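Local structure of tudor domain-containing protein 1 (Mus musculus, 4B9W) at residues Val23-His35 with Lys97-Val109. The protein helps silence transposable elements in the male germline through the piRNA pathway, its Tudor domains binding Piwi proteins that carry methylated arginines. Residues are numbered along the deposited sequence; the frame is centred on the assembly and turned at random.
Sequences VCMMYSPGEFYCH and KVHFVDYGNVEEV
The loop Val101-Asn105, which joins two antiparallel strands of the Tudor barrel, butts against the hairpin of strands 18-26 and 31-36, with Cys24 nearest Tyr103 and Tyr33 nearest Gly104. With CG anti to its carbonyl carbon (chi1 -71°), the Tyr33 ring lays one face on Gly104, whose CA sits 3.8 Å from the ring centroid and 16° off the normal, a CH-pi contact. The ring lies so close to Gly104 CA that there is no room for a CB between them. Tyr33 CB itself rests 3.4 Å from Tyr103 O. Replacing Tyr33 by an alanine would probably open a gap over Gly104 and leave the loop less firmly seated on the hairpin. Two residues on along the strand, His35 NE2 donates to Asp102 O at 2.7 Å, the oxygen lying in the imidazole plane. The same ring turns its edge toward the face of Tyr103 in an offset edge-to-face pair, planes at 76°. Met25 crosses Asn105 at about a right angle, Met25 SD 4.0 Å from Asn105 CB. Farther along, a water joins Tyr27 OH to Val106 N. Asn105 ND2 makes a straight bond to Glu107 OE2, while its OD1 holds a modified side chain of the bound peptide, against which Phe100 and Tyr103 also pack. This is the interface of an extended Tudor domain: the barrel's loop, carrying Tyr103 of the dimethylarginine site, meets the SN-like lobe, and the peptide binds across both.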
loop_
_atom_site.group_PDB
_atom_site.type_symbol
_atom_site.label_atom_id
_atom_site.label_comp_id
_atom_site.label_asym_id
_atom_site.label_seq_id
_atom_site.Cartn_x
_atom_site.Cartn_y
_atom_site.Cartn_z
ATOM N N VAL A 23 -20.998 2.022 0.993
ATOM C CA VAL A 23 -19.574 1.897 1.241
ATOM C C VAL A 23 -19.293 0.447 1.690
ATOM O O VAL A 23 -19.883 -0.020 2.655
ATOM C CB VAL A 23 -19.125 2.936 2.291
ATOM C CG1 VAL A 23 -17.634 2.778 2.631
ATOM C CG2 VAL A 23 -19.431 4.354 1.787
ATOM N N CYS A 24 -18.438 -0.274 0.975
ATOM C CA CYS A 24 -18.121 -1.666 1.346
ATOM C C CYS A 24 -16.758 -1.829 2.063
ATOM O O CYS A 24 -16.472 -2.855 2.700
ATOM C CB CYS A 24 -18.200 -2.570 0.113
ATOM S SG CYS A 24 -17.204 -2.027 -1.298
ATOM N N MET A 25 -15.892 -0.841 1.946
ATOM C CA MET A 25 -14.660 -0.897 2.721
ATOM C C MET A 25 -14.188 0.528 2.981
ATOM O O MET A 25 -14.492 1.445 2.213
ATOM C CB MET A 25 -13.608 -1.773 2.011
ATOM C CG MET A 25 -12.291 -1.975 2.773
ATOM S SD MET A 25 -12.410 -2.953 4.280
ATOM C CE MET A 25 -10.933 -2.363 5.150
ATOM N N MET A 26 -13.513 0.715 4.110
ATOM C CA MET A 26 -13.168 2.034 4.596
ATOM C C MET A 26 -11.778 2.028 5.204
ATOM O O MET A 26 -11.450 1.168 6.021
ATOM C CB MET A 26 -14.181 2.437 5.650
ATOM C CG MET A 26 -13.787 3.630 6.494
ATOM S SD MET A 26 -14.195 5.206 5.741
ATOM C CE MET A 26 -14.951 5.941 7.183
ATOM N N TYR A 27 -10.971 2.999 4.795
ATOM C CA TYR A 27 -9.663 3.229 5.368
ATOM C C TYR A 27 -9.524 4.654 5.845
ATOM O O TYR A 27 -8.910 4.882 6.882
ATOM C CB TYR A 27 -8.564 2.928 4.353
ATOM C CG TYR A 27 -8.494 1.509 3.905
ATOM C CD1 TYR A 27 -7.781 0.568 4.631
ATOM C CD2 TYR A 27 -9.145 1.092 2.746
ATOM C CE1 TYR A 27 -7.701 -0.747 4.207
ATOM C CE2 TYR A 27 -9.077 -0.218 2.326
ATOM C CZ TYR A 27 -8.350 -1.131 3.054
ATOM O OH TYR A 27 -8.294 -2.429 2.624
ATOM N N SER A 28 -10.075 5.607 5.077
ATOM C CA SER A 28 -10.045 7.052 5.400
ATOM C C SER A 28 -11.011 7.831 4.518
ATOM O O SER A 28 -11.631 7.262 3.635
ATOM C CB SER A 28 -8.627 7.659 5.225
ATOM O OG SER A 28 -8.243 7.787 3.869
ATOM N N PRO A 29 -11.114 9.153 4.727
ATOM C CA PRO A 29 -11.803 9.991 3.748
ATOM C C PRO A 29 -11.119 10.074 2.402
ATOM O O PRO A 29 -11.756 10.517 1.445
ATOM C CB PRO A 29 -11.816 11.372 4.416
ATOM C CG PRO A 29 -11.797 11.078 5.862
ATOM C CD PRO A 29 -10.861 9.900 5.971
ATOM N N GLY A 30 -9.847 9.674 2.318
ATOM C CA GLY A 30 -9.103 9.692 1.070
ATOM C C GLY A 30 -9.025 8.336 0.385
ATOM O O GLY A 30 -8.437 8.195 -0.701
ATOM N N GLU A 31 -9.634 7.344 1.026
ATOM C CA GLU A 31 -9.529 5.976 0.589
ATOM C C GLU A 31 -10.650 5.108 1.157
ATOM O O GLU A 31 -10.536 4.532 2.248
ATOM C CB GLU A 31 -8.177 5.441 1.027
ATOM C CG GLU A 31 -7.876 4.032 0.572
ATOM C CD GLU A 31 -6.556 3.526 1.144
ATOM O OE1 GLU A 31 -6.066 4.053 2.183
ATOM O OE2 GLU A 31 -6.018 2.581 0.569
ATOM N N PHE A 32 -11.716 4.979 0.394
ATOM C CA PHE A 32 -12.774 4.086 0.765
ATOM C C PHE A 32 -13.345 3.466 -0.483
ATOM O O PHE A 32 -13.142 3.969 -1.583
ATOM C CB PHE A 32 -13.859 4.797 1.588
ATOM C CG PHE A 32 -14.550 5.920 0.865
ATOM C CD1 PHE A 32 -13.951 7.155 0.742
ATOM C CD2 PHE A 32 -15.824 5.731 0.299
ATOM C CE1 PHE A 32 -14.589 8.193 0.071
ATOM C CE2 PHE A 32 -16.462 6.759 -0.367
ATOM C CZ PHE A 32 -15.848 7.997 -0.468
ATOM N N TYR A 33 -14.045 2.357 -0.304
ATOM C CA TYR A 33 -14.517 1.574 -1.414
ATOM C C TYR A 33 -16.029 1.506 -1.398
ATOM O O TYR A 33 -16.633 1.356 -0.338
ATOM C CB TYR A 33 -13.886 0.180 -1.344
ATOM C CG TYR A 33 -12.428 0.227 -1.682
ATOM C CD1 TYR A 33 -11.488 0.627 -0.740
ATOM C CD2 TYR A 33 -11.988 -0.066 -2.956
ATOM C CE1 TYR A 33 -10.147 0.707 -1.060
ATOM C CE2 TYR A 33 -10.642 0.003 -3.279
ATOM C CZ TYR A 33 -9.738 0.389 -2.336
ATOM O OH TYR A 33 -8.416 0.459 -2.658
ATOM N N CYS A 34 -16.631 1.632 -2.580
ATOM C CA CYS A 34 -18.084 1.628 -2.700
ATOM C C CYS A 34 -18.550 0.609 -3.713
ATOM O O CYS A 34 -17.882 0.369 -4.719
ATOM C CB CYS A 34 -18.603 2.999 -3.148
ATOM S SG CYS A 34 -18.434 4.349 -1.950
ATOM N N HIS A 35 -19.702 0.012 -3.430
ATOM C CA HIS A 35 -20.518 -0.584 -4.456
ATOM C C HIS A 35 -21.415 0.486 -5.023
ATOM O O HIS A 35 -22.148 1.150 -4.279
ATOM C CB HIS A 35 -21.361 -1.699 -3.891
ATOM C CG HIS A 35 -20.569 -2.885 -3.432
ATOM N ND1 HIS A 35 -20.934 -3.632 -2.364
ATOM C CD2 HIS A 35 -19.407 -3.440 -3.926
ATOM C CE1 HIS A 35 -20.051 -4.625 -2.192
ATOM N NE2 HIS A 35 -19.104 -4.506 -3.148
ATOM N N LYS A 97 -0.477 -11.995 -0.471
ATOM C CA LYS A 97 -1.540 -11.020 -0.184
ATOM C C LYS A 97 -2.368 -10.772 -1.405
ATOM O O LYS A 97 -1.846 -10.543 -2.498
ATOM C CB LYS A 97 -1.007 -9.687 0.321
ATOM C CG LYS A 97 -0.379 -9.822 1.679
ATOM C CD LYS A 97 -0.235 -8.500 2.359
ATOM C CE LYS A 97 0.390 -8.720 3.713
ATOM N NZ LYS A 97 0.840 -7.428 4.275
ATOM N N VAL A 98 -3.673 -10.789 -1.198
ATOM C CA VAL A 98 -4.614 -10.645 -2.276
ATOM C C VAL A 98 -5.530 -9.455 -2.029
ATOM O O VAL A 98 -5.921 -9.207 -0.887
ATOM C CB VAL A 98 -5.446 -11.924 -2.453
ATOM C CG1 VAL A 98 -4.542 -13.038 -2.940
ATOM C CG2 VAL A 98 -6.165 -12.292 -1.146
ATOM N N HIS A 99 -5.815 -8.726 -3.107
ATOM C CA HIS A 99 -6.794 -7.657 -3.148
ATOM C C HIS A 99 -8.119 -8.189 -3.585
ATOM O O HIS A 99 -8.284 -8.611 -4.729
ATOM C CB HIS A 99 -6.355 -6.577 -4.131
ATOM C CG HIS A 99 -7.284 -5.402 -4.165
ATOM N ND1 HIS A 99 -7.116 -4.325 -3.359
ATOM C CD2 HIS A 99 -8.450 -5.189 -4.877
ATOM C CE1 HIS A 99 -8.126 -3.451 -3.589
ATOM N NE2 HIS A 99 -8.939 -3.996 -4.521
ATOM N N PHE A 100 -9.092 -8.201 -2.680
ATOM C CA PHE A 100 -10.444 -8.632 -3.045
ATOM C C PHE A 100 -11.139 -7.554 -3.894
ATOM O O PHE A 100 -11.549 -6.525 -3.379
ATOM C CB PHE A 100 -11.237 -8.995 -1.765
ATOM C CG PHE A 100 -10.785 -10.284 -1.148
ATOM C CD1 PHE A 100 -11.162 -11.489 -1.713
ATOM C CD2 PHE A 100 -9.968 -10.302 -0.024
ATOM C CE1 PHE A 100 -10.733 -12.698 -1.177
ATOM C CE2 PHE A 100 -9.536 -11.498 0.519
ATOM C CZ PHE A 100 -9.923 -12.701 -0.056
ATOM N N VAL A 101 -11.244 -7.806 -5.205
ATOM C CA VAL A 101 -11.549 -6.770 -6.210
ATOM C C VAL A 101 -12.981 -6.233 -6.193
ATOM O O VAL A 101 -13.246 -5.128 -6.679
ATOM C CB VAL A 101 -11.236 -7.250 -7.647
ATOM C CG1 VAL A 101 -9.748 -7.507 -7.827
ATOM C CG2 VAL A 101 -12.028 -8.492 -8.009
ATOM N N ASP A 102 -13.903 -7.005 -5.640
ATOM C CA ASP A 102 -15.284 -6.545 -5.523
ATOM C C ASP A 102 -15.614 -5.870 -4.185
ATOM O O ASP A 102 -16.770 -5.501 -3.975
ATOM C CB ASP A 102 -16.228 -7.719 -5.754
ATOM C CG ASP A 102 -16.142 -8.258 -7.167
ATOM O OD1 ASP A 102 -16.321 -7.475 -8.133
ATOM O OD2 ASP A 102 -15.949 -9.477 -7.297
ATOM N N TYR A 103 -14.620 -5.697 -3.298
ATOM C CA TYR A 103 -14.864 -5.119 -1.943
ATOM C C TYR A 103 -13.794 -4.106 -1.499
ATOM O O TYR A 103 -14.123 -3.127 -0.849
ATOM C CB TYR A 103 -15.034 -6.242 -0.879
ATOM C CG TYR A 103 -16.162 -7.210 -1.244
ATOM C CD1 TYR A 103 -15.913 -8.302 -2.070
ATOM C CD2 TYR A 103 -17.469 -7.005 -0.800
ATOM C CE1 TYR A 103 -16.924 -9.162 -2.452
ATOM C CE2 TYR A 103 -18.486 -7.872 -1.145
ATOM C CZ TYR A 103 -18.207 -8.950 -1.998
ATOM O OH TYR A 103 -19.202 -9.826 -2.397
ATOM N N GLY A 104 -12.527 -4.358 -1.827
ATOM C CA GLY A 104 -11.461 -3.395 -1.603
ATOM C C GLY A 104 -10.528 -3.709 -0.455
ATOM O O GLY A 104 -9.579 -2.960 -0.223
ATOM N N ASN A 105 -10.790 -4.795 0.270
ATOM C CA ASN A 105 -9.878 -5.275 1.319
ATOM C C ASN A 105 -8.760 -6.145 0.766
ATOM O O ASN A 105 -8.886 -6.780 -0.310
ATOM C CB ASN A 105 -10.611 -6.019 2.436
ATOM C CG ASN A 105 -11.397 -7.212 1.937
ATOM O OD1 ASN A 105 -12.187 -7.077 1.034
ATOM N ND2 ASN A 105 -11.183 -8.382 2.536
ATOM N N VAL A 106 -7.656 -6.139 1.496
ATOM C CA VAL A 106 -6.480 -6.938 1.179
ATOM C C VAL A 106 -6.256 -7.900 2.336
ATOM O O VAL A 106 -6.233 -7.468 3.475
ATOM C CB VAL A 106 -5.226 -6.042 1.001
ATOM C CG1 VAL A 106 -3.936 -6.878 0.970
ATOM C CG2 VAL A 106 -5.360 -5.189 -0.256
ATOM N N GLU A 107 -6.089 -9.188 2.051
ATOM C CA GLU A 107 -5.792 -10.190 3.088
ATOM C C GLU A 107 -4.567 -11.070 2.719
ATOM O O GLU A 107 -4.324 -11.364 1.555
ATOM C CB GLU A 107 -7.002 -11.117 3.315
ATOM C CG GLU A 107 -8.347 -10.438 3.586
ATOM C CD GLU A 107 -8.358 -9.559 4.827
ATOM O OE1 GLU A 107 -7.662 -9.920 5.802
ATOM O OE2 GLU A 107 -9.083 -8.516 4.829
ATOM N N GLU A 108 -3.829 -11.515 3.726
ATOM C CA GLU A 108 -2.778 -12.512 3.544
ATOM C C GLU A 108 -3.361 -13.924 3.592
ATOM O O GLU A 108 -3.989 -14.300 4.591
ATOM C CB GLU A 108 -1.739 -12.379 4.636
ATOM C CG GLU A 108 -0.605 -13.389 4.493
ATOM C CD GLU A 108 0.517 -13.146 5.472
ATOM O OE1 GLU A 108 0.636 -12.008 5.949
ATOM O OE2 GLU A 108 1.284 -14.095 5.756
ATOM N N VAL A 109 -3.156 -14.693 2.516
ATOM C CA VAL A 109 -3.626 -16.072 2.436
ATOM C C VAL A 109 -2.480 -17.051 2.137
ATOM O O VAL A 109 -1.351 -16.649 1.789
ATOM C CB VAL A 109 -4.773 -16.228 1.411
ATOM C CG1 VAL A 109 -5.950 -15.332 1.786
ATOM C CG2 VAL A 109 -4.321 -15.921 -0.014
HETATM O O HOH W 1 -7.202 -4.231 4.046
#